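PDB 3MZK: COPII coat assembly protein SEC16 from Saccharomyces cerevisiae, which takes part in initiating COPII coat assembly for vesicle formation at the endoplasmic reticulum, in cargo selection and in autophagy. Local coordinates for residues 24-30 with 46-52; 363-368 with 406-410; 327-333 with 358-362. All coordinates share one frame; numbering follows the deposited sequence.

Contact 1: 24-30 with 46-52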
# COMPACT_ATOMS: atom_id res chain seq x y z
N LYS B 24 37.08 36.77 34.01
CA LYS B 24 38.47 36.89 34.39
C LYS B 24 38.96 35.53 34.85
O LYS B 24 38.17 34.64 35.17
CB LYS B 24 38.64 37.91 35.52
CG LYS B 24 38.27 39.34 35.18
CD LYS B 24 38.66 40.24 36.35
CE LYS B 24 38.30 41.70 36.15
NZ LYS B 24 38.69 42.49 37.36
N VAL B 25 40.27 35.36 34.91
CA VAL B 25 40.83 34.13 35.42
C VAL B 25 41.97 34.47 36.38
O VAL B 25 42.60 35.52 36.25
CB VAL B 25 41.28 33.22 34.25
CG1 VAL B 25 42.66 32.64 34.48
CG2 VAL B 25 40.26 32.12 34.02
N VAL B 26 42.22 33.61 37.36
CA VAL B 26 43.37 33.76 38.26
C VAL B 26 44.21 32.51 38.16
O VAL B 26 43.68 31.40 38.25
CB VAL B 26 42.94 33.86 39.74
CG1 VAL B 26 44.15 34.22 40.61
CG2 VAL B 26 41.85 34.88 39.91
N TYR B 27 45.52 32.68 38.01
CA TYR B 27 46.41 31.53 38.06
C TYR B 27 47.76 31.86 38.67
O TYR B 27 48.14 33.02 38.78
CB TYR B 27 46.59 30.90 36.68
CG TYR B 27 47.26 31.81 35.68
CD1 TYR B 27 48.63 31.82 35.54
CD2 TYR B 27 46.51 32.67 34.90
CE1 TYR B 27 49.25 32.66 34.63
CE2 TYR B 27 47.11 33.51 33.99
CZ TYR B 27 48.48 33.50 33.86
OH TYR B 27 49.08 34.34 32.95
N ALA B 28 48.47 30.81 39.08
CA ALA B 28 49.83 30.94 39.56
C ALA B 28 50.60 29.73 39.08
O ALA B 28 50.13 28.59 39.19
CB ALA B 28 49.87 31.03 41.08
N VAL B 29 51.77 29.96 38.52
CA VAL B 29 52.57 28.87 38.00
C VAL B 29 53.96 28.97 38.59
O VAL B 29 54.67 29.94 38.33
CB VAL B 29 52.62 28.89 36.46
CG1 VAL B 29 53.32 27.64 35.94
CG2 VAL B 29 51.22 28.98 35.90
N PRO B 30 54.33 27.99 39.42
CA PRO B 30 55.64 27.98 40.07
C PRO B 30 56.76 28.03 39.05
O PRO B 30 56.62 27.44 37.97
CB PRO B 30 55.64 26.65 40.83
CG PRO B 30 54.17 26.46 41.16
CD PRO B 30 53.46 26.91 39.92
N GLN B 46 56.40 34.03 44.75
CA GLN B 46 55.56 33.42 43.72
C GLN B 46 54.44 34.36 43.26
O GLN B 46 53.66 34.85 44.07
CB GLN B 46 54.96 32.13 44.25
CG GLN B 46 53.74 31.68 43.47
CD GLN B 46 54.10 31.19 42.10
OE1 GLN B 46 54.33 31.98 41.18
NE2 GLN B 46 54.15 29.88 41.94
N GLU B 47 54.35 34.57 41.94
CA GLU B 47 53.43 35.57 41.39
C GLU B 47 52.02 35.07 41.11
O GLU B 47 51.83 34.00 40.54
CB GLU B 47 54.01 36.22 40.14
CG GLU B 47 55.18 37.16 40.40
CD GLU B 47 55.66 37.86 39.14
OE1 GLU B 47 56.35 38.89 39.24
OE2 GLU B 47 55.33 37.36 38.03
N ILE B 48 51.04 35.87 41.50
CA ILE B 48 49.65 35.60 41.17
C ILE B 48 49.19 36.55 40.06
O ILE B 48 49.45 37.75 40.12
CB ILE B 48 48.77 35.75 42.41
CG1 ILE B 48 49.19 34.73 43.46
CG2 ILE B 48 47.31 35.56 42.07
CD1 ILE B 48 48.49 34.93 44.76
N LYS B 49 48.53 36.01 39.04
CA LYS B 49 48.08 36.82 37.91
C LYS B 49 46.58 36.73 37.67
O LYS B 49 45.95 35.68 37.82
CB LYS B 49 48.83 36.44 36.62
CG LYS B 49 50.33 36.61 36.74
CD LYS B 49 51.07 36.12 35.52
CE LYS B 49 52.57 36.15 35.78
NZ LYS B 49 53.39 36.02 34.54
N VAL B 50 46.01 37.86 37.28
CA VAL B 50 44.60 37.95 36.97
C VAL B 50 44.42 38.55 35.59
O VAL B 50 44.67 39.74 35.39
CB VAL B 50 43.86 38.79 38.01
CG1 VAL B 50 42.43 39.05 37.56
CG2 VAL B 50 43.90 38.09 39.36
N THR B 51 44.01 37.73 34.64
CA THR B 51 43.85 38.18 33.27
C THR B 51 42.48 37.78 32.71
O THR B 51 41.88 36.79 33.14
CB THR B 51 44.94 37.61 32.37
OG1 THR B 51 44.63 37.91 31.00
CG2 THR B 51 45.04 36.11 32.53
N PRO B 52 41.98 38.57 31.75
CA PRO B 52 40.72 38.21 31.10
C PRO B 52 40.82 36.83 30.49
O PRO B 52 41.90 36.35 30.17
CB PRO B 52 40.60 39.27 30.01
CG PRO B 52 41.31 40.45 30.57
CD PRO B 52 42.49 39.87 31.29

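Contact 2: 363-368 with 406-410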
# COMPACT_ATOMS: atom_id res chain seq x y z
N ALA B 363 23.94 30.01 25.14
CA ALA B 363 23.84 31.34 25.73
C ALA B 363 24.89 31.55 26.81
O ALA B 363 25.46 32.64 26.93
CB ALA B 363 22.45 31.57 26.30
N SER B 364 25.15 30.52 27.60
CA SER B 364 26.18 30.58 28.63
C SER B 364 27.55 30.82 28.00
O SER B 364 28.35 31.59 28.53
CB SER B 364 26.19 29.28 29.44
OG SER B 364 27.01 29.39 30.59
N LEU B 365 27.81 30.16 26.88
CA LEU B 365 29.08 30.31 26.18
C LEU B 365 29.28 31.72 25.63
O LEU B 365 30.41 32.21 25.54
CB LEU B 365 29.21 29.29 25.06
CG LEU B 365 29.64 27.90 25.52
CD1 LEU B 365 29.51 26.90 24.39
CD2 LEU B 365 31.06 27.93 26.05
N LEU B 366 28.19 32.36 25.26
CA LEU B 366 28.24 33.74 24.79
C LEU B 366 28.62 34.68 25.92
O LEU B 366 29.39 35.62 25.73
CB LEU B 366 26.91 34.15 24.17
CG LEU B 366 26.59 33.46 22.85
CD1 LEU B 366 25.15 33.73 22.41
CD2 LEU B 366 27.58 33.89 21.79
N GLN B 367 28.07 34.43 27.11
CA GLN B 367 28.40 35.20 28.30
C GLN B 367 29.90 35.19 28.57
O GLN B 367 30.50 36.23 28.76
CB GLN B 367 27.66 34.64 29.52
CG GLN B 367 28.40 34.86 30.84
CD GLN B 367 27.87 36.04 31.61
OE1 GLN B 367 26.66 36.24 31.69
NE2 GLN B 367 28.76 36.83 32.19
N GLU B 368 30.49 33.99 28.61
CA GLU B 368 31.91 33.87 28.90
C GLU B 368 32.77 34.62 27.89
O GLU B 368 33.85 35.08 28.21
CB GLU B 368 32.32 32.40 28.98
CG GLU B 368 31.60 31.61 30.05
CD GLU B 368 32.37 30.36 30.47
OE1 GLU B 368 32.43 29.39 29.69
OE2 GLU B 368 32.91 30.35 31.60
N VAL B 406 21.57 31.81 33.89
CA VAL B 406 22.29 32.38 32.76
C VAL B 406 21.81 33.80 32.49
O VAL B 406 22.60 34.71 32.26
CB VAL B 406 22.13 31.54 31.50
CG1 VAL B 406 22.88 32.18 30.35
CG2 VAL B 406 22.62 30.12 31.75
N ALA B 407 20.49 33.98 32.51
CA ALA B 407 19.91 35.30 32.27
C ALA B 407 20.44 36.30 33.29
O ALA B 407 20.84 37.40 32.93
CB ALA B 407 18.40 35.23 32.32
N SER B 408 20.45 35.91 34.57
CA SER B 408 20.98 36.77 35.62
C SER B 408 22.42 37.18 35.32
O SER B 408 22.77 38.36 35.41
CB SER B 408 20.93 36.06 36.98
OG SER B 408 19.60 35.80 37.37
N ARG B 409 23.25 36.20 34.96
CA ARG B 409 24.66 36.44 34.69
C ARG B 409 24.89 37.45 33.57
O ARG B 409 25.94 38.09 33.51
CB ARG B 409 25.37 35.12 34.37
CG ARG B 409 25.80 34.34 35.60
CD ARG B 409 26.03 32.87 35.29
NE ARG B 409 26.88 32.69 34.12
CZ ARG B 409 26.98 31.54 33.46
NH1 ARG B 409 26.29 30.48 33.85
NH2 ARG B 409 27.77 31.46 32.40
N LEU B 410 23.90 37.60 32.69
CA LEU B 410 24.02 38.48 31.54
C LEU B 410 23.51 39.89 31.84
O LEU B 410 22.88 40.51 31.00
CB LEU B 410 23.27 37.89 30.35
CG LEU B 410 23.82 36.59 29.76
CD1 LEU B 410 22.71 35.78 29.11
CD2 LEU B 410 24.94 36.86 28.77

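Contact 3: 327-333 with 358-362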
# COMPACT_ATOMS: atom_id res chain seq x y z
N MET B 327 27.83 16.79 22.10
CA MET B 327 26.97 17.90 22.47
C MET B 327 27.70 19.16 22.96
O MET B 327 27.17 20.27 22.84
CB MET B 327 25.93 17.44 23.48
CG MET B 327 24.87 18.47 23.79
SD MET B 327 23.29 17.71 24.21
CE MET B 327 23.84 16.16 24.90
N ASN B 328 28.92 19.01 23.47
CA ASN B 328 29.67 20.16 23.99
C ASN B 328 30.40 20.98 22.93
O ASN B 328 30.72 22.16 23.14
CB ASN B 328 30.66 19.71 25.07
CG ASN B 328 30.10 19.83 26.47
OD1 ASN B 328 29.33 20.75 26.76
ND2 ASN B 328 30.47 18.91 27.35
N THR B 329 30.66 20.37 21.78
CA THR B 329 31.40 21.04 20.72
C THR B 329 30.60 22.20 20.11
O THR B 329 29.37 22.13 20.02
CB THR B 329 31.80 20.04 19.61
OG1 THR B 329 30.63 19.62 18.89
CG2 THR B 329 32.47 18.81 20.23
N PHE B 330 31.29 23.26 19.71
CA PHE B 330 30.63 24.39 19.07
C PHE B 330 29.92 23.96 17.78
O PHE B 330 28.79 24.39 17.52
CB PHE B 330 31.62 25.52 18.78
CG PHE B 330 32.24 26.11 20.01
CD1 PHE B 330 31.77 25.77 21.26
CD2 PHE B 330 33.28 27.02 19.90
CE1 PHE B 330 32.35 26.32 22.41
CE2 PHE B 330 33.85 27.58 21.04
CZ PHE B 330 33.38 27.22 22.29
N GLU B 331 30.57 23.10 16.99
CA GLU B 331 29.95 22.56 15.78
C GLU B 331 28.59 21.96 16.11
O GLU B 331 27.60 22.24 15.44
CB GLU B 331 30.85 21.51 15.12
CG GLU B 331 32.17 22.03 14.60
CD GLU B 331 33.11 22.48 15.71
OE1 GLU B 331 33.12 21.83 16.78
OE2 GLU B 331 33.83 23.49 15.51
N SER B 332 28.56 21.13 17.15
CA SER B 332 27.32 20.48 17.58
C SER B 332 26.24 21.49 17.93
O SER B 332 25.08 21.32 17.57
CB SER B 332 27.58 19.57 18.78
OG SER B 332 26.39 18.92 19.19
N ILE B 333 26.61 22.55 18.65
CA ILE B 333 25.64 23.57 19.01
C ILE B 333 24.98 24.15 17.77
O ILE B 333 23.75 24.23 17.68
CB ILE B 333 26.29 24.72 19.79
CG1 ILE B 333 26.87 24.21 21.10
CG2 ILE B 333 25.28 25.84 20.05
CD1 ILE B 333 27.58 25.29 21.89
N GLN B 358 21.08 22.43 25.42
CA GLN B 358 22.24 22.83 24.63
C GLN B 358 22.16 24.30 24.24
O GLN B 358 23.17 24.98 24.17
CB GLN B 358 22.40 21.96 23.39
CG GLN B 358 23.72 22.12 22.67
CD GLN B 358 23.83 21.26 21.42
OE1 GLN B 358 24.83 20.56 21.21
NE2 GLN B 358 22.80 21.31 20.58
N LYS B 359 20.94 24.78 23.98
CA LYS B 359 20.73 26.18 23.63
C LYS B 359 21.08 27.12 24.80
O LYS B 359 21.68 28.17 24.60
CB LYS B 359 19.29 26.43 23.19
CG LYS B 359 18.94 25.77 21.87
CD LYS B 359 17.58 26.25 21.39
CE LYS B 359 17.13 25.51 20.15
NZ LYS B 359 15.73 25.88 19.80
N ILE B 360 20.68 26.72 26.00
CA ILE B 360 20.98 27.50 27.20
C ILE B 360 22.49 27.51 27.42
O ILE B 360 23.08 28.53 27.75
CB ILE B 360 20.28 26.92 28.44
CG1 ILE B 360 18.77 26.90 28.23
CG2 ILE B 360 20.64 27.72 29.69
CD1 ILE B 360 18.01 26.33 29.41
N TYR B 361 23.10 26.34 27.23
CA TYR B 361 24.54 26.20 27.32
C TYR B 361 25.22 27.09 26.28
O TYR B 361 26.31 27.62 26.51
CB TYR B 361 24.91 24.73 27.11
CG TYR B 361 26.32 24.46 26.68
CD1 TYR B 361 27.40 24.77 27.50
CD2 TYR B 361 26.58 23.86 25.45
CE1 TYR B 361 28.69 24.50 27.10
CE2 TYR B 361 27.87 23.59 25.05
CZ TYR B 361 28.92 23.91 25.87
OH TYR B 361 30.19 23.64 25.46
N HIS B 362 24.56 27.25 25.13
CA HIS B 362 25.04 28.12 24.07
C HIS B 362 25.06 29.56 24.59
O HIS B 362 26.09 30.23 24.52
CB HIS B 362 24.13 28.00 22.84
CG HIS B 362 24.57 28.80 21.66
ND1 HIS B 362 23.80 28.93 20.53
CD2 HIS B 362 25.70 29.51 21.43
CE1 HIS B 362 24.43 29.70 19.65
NE2 HIS B 362 25.58 30.06 20.17
O HOH W 1 21.93 23.64 20.10

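Contact 1: 24-30 with 46-52
Val26 packs against Val50 and Ile48 on one face of the pairing between strands 24-28 and 48-52. Its CG2 meets Val50 CG2 at 3.8 Å, while its other branch, CG1, turns to Ile48 CG2 at 3.7 Å. With CG1 anti to the backbone N (chi1 -172°), Val26 spreads one methyl towards each of these neighbours. Branched residues suit such strands, since they favour extended backbones and pack closely.

On the other face the Tyr27 ring turns one face to Lys49 and its edge to Thr51. Lys49 CB sits 4.0 Å above the Tyr27 ring plane, towards the rim, and Thr51 CG2 lies 3.6 Å from Tyr27 CE2. Tyr27 holds its ring between its own N and carbonyl carbon (chi1 64°); Phe17 and Ile56 add further cover. Near the end of the pairing Gln46 lays its side chain against Val29 and Pro30. Cut back to alanine, Gln46 would probably no longer cover its side of the Pro30 ring, opening a gap that Gln13 alone might not fill.

Four backbone bonds join the strands as antiparallel hydrogen-bonded pairs, two between Val25 and Thr51 and two between Tyr27 and Lys49; Lys49 N to Tyr27 O is 3.0 Å and nearly straight (170°). At the polar edge the extended lysines lead away: Lys24 NZ bonds to the backbone of another protein's chain, and Lys49 NZ to a polar side chain there.

Strand 24-28 also bonds to strand 16-19, through Val26 with His18 and Ala28 with Ile16, and residues 48-50 pair antiparallel with a strand of the other protein. One apolar face, a mixed one, a bonded backbone and lysines directed across the interface fit a sheet that continues into that protein, consistent with the blade Sec16 adds to Sec13.

Contact 2: 363-368 with 406-410
Arg409 reaches Ser364 through a bend in its chain: CG stands beside the backbone N, opposite the carbonyl carbon (chi1 -84°), and the turn at chi3 (50°) swings the guanidinium back across to helix 356-368. Ser364 meets it with OG swung opposite the backbone N (chi1 -170°). Arg409 NH2 then donates to Ser364 OG at 2.9 Å, the hydroxyl lying at the guanidinium edge, somewhat tilted from its plane. Ser364 OG is also hydrogen-bonded to a polar side chain of another protein's chain, so one small hydroxyl serves both the neighbouring helix and the partner subunit. Serine suits the spot, being short enough to let the arginine approach the helix closely.

Gln367 brings its aliphatic part to the same edge, with CG 3.8 Å from Arg409 NH2. Gln367 CB touches Leu410 CD2 at 3.6 Å, alkyl against alkyl. Leu410 is the first residue to leave helical geometry after helix 394-409, and its side chain also touches Thr379 of helix 372-387. Ala363 CB meets Val406 CG1 at 4.1 Å. The alanine's single methyl allows the two helices to lie near each other, and Val406 turns the same CG1 to the backbone at Ser364.

Glu368 OE2 is 5.3 Å from Arg409 NH2, too far for a salt bridge, though its opposite charge may still favour the arginine's position; OE1 and OE2 make weak hydrogen bonds to the other protein's chain. Arg409 also packs on an aromatic side chain of that protein.

Both helices belong to the Sec23-binding region of Sec16. Alkyl contacts at Ala363-Val406 and Gln367-Leu410, with the Arg409-Ser364 bond alongside, join two helices of an alpha-helical stack, consistent with the ACE1-like fold.

Contact 3: 327-333 with 358-362
Tyr361 donates its hydroxyl proton to the backbone oxygen of Asn328: OH lies 2.8 Å from Asn328 O, in the carbonyl plane and on a lone pair (C=O...donor angle 126°). A tyrosine suits this place because its long rigid ring carries the hydroxyl from helix 356-368 to the turn before helix 330-344. Ile333 CD1 rests 3.6 Å from Tyr361 CE2, while its CG2 sits over one face of the His362 ring, 3.6 Å from the centroid, in a CH-pi contact. The isoleucine splits these tasks between its two arms: CG2 is anti to the backbone N, and CG1 carries CD1 to the tyrosine (chi1 -63°).

Gln358, extended beyond CG, passes obliquely across Ile333 and brings OE1 within 3.0 Å of Ser332 OG, whose proton has other acceptors in reach. Its amide is turned by a firmer partner, Asp336, whose OD2 accepts from NE2.

Behind this shell Thr329 caps helix 330-344, its OG1 accepting from Ser332 N at 3.1 Å, which fixes the start of the helix carrying Ser332 and Ile333. Asn328 ND2 bonds to an acidic side chain of another protein's chain. Within the chain, His362 meets Tyr378 of helix 372-387 edge-to-face and touches Leu63 of helix 61-65, while Ile360 packs on Leu399 and Val406 of helix 394-409.

How the contacts relate
Contacts 2 and 3 share helix 356-368, which faces helix 394-409 in contact 2 and helix 330-344 in contact 3; their centres are 13 Å apart. Leu365 CD1 lies 3.5 Å from Phe330 CE1 and Val406 CG2 3.7 Å from Ile360 CG2, so the two contacts pack directly on each other. Contact 1 lies in the strands of the mid-region, its centre 23 Å from that of contact 2 (nearest atoms about 7 Å) and 28 Å from that of contact 3 (nearest atoms about 14 Å). Asn23, just before Lys24, bonds through ND2 to Gln367 O, tying sheet to helices. Each contact also lies within reach of a chain of another protein.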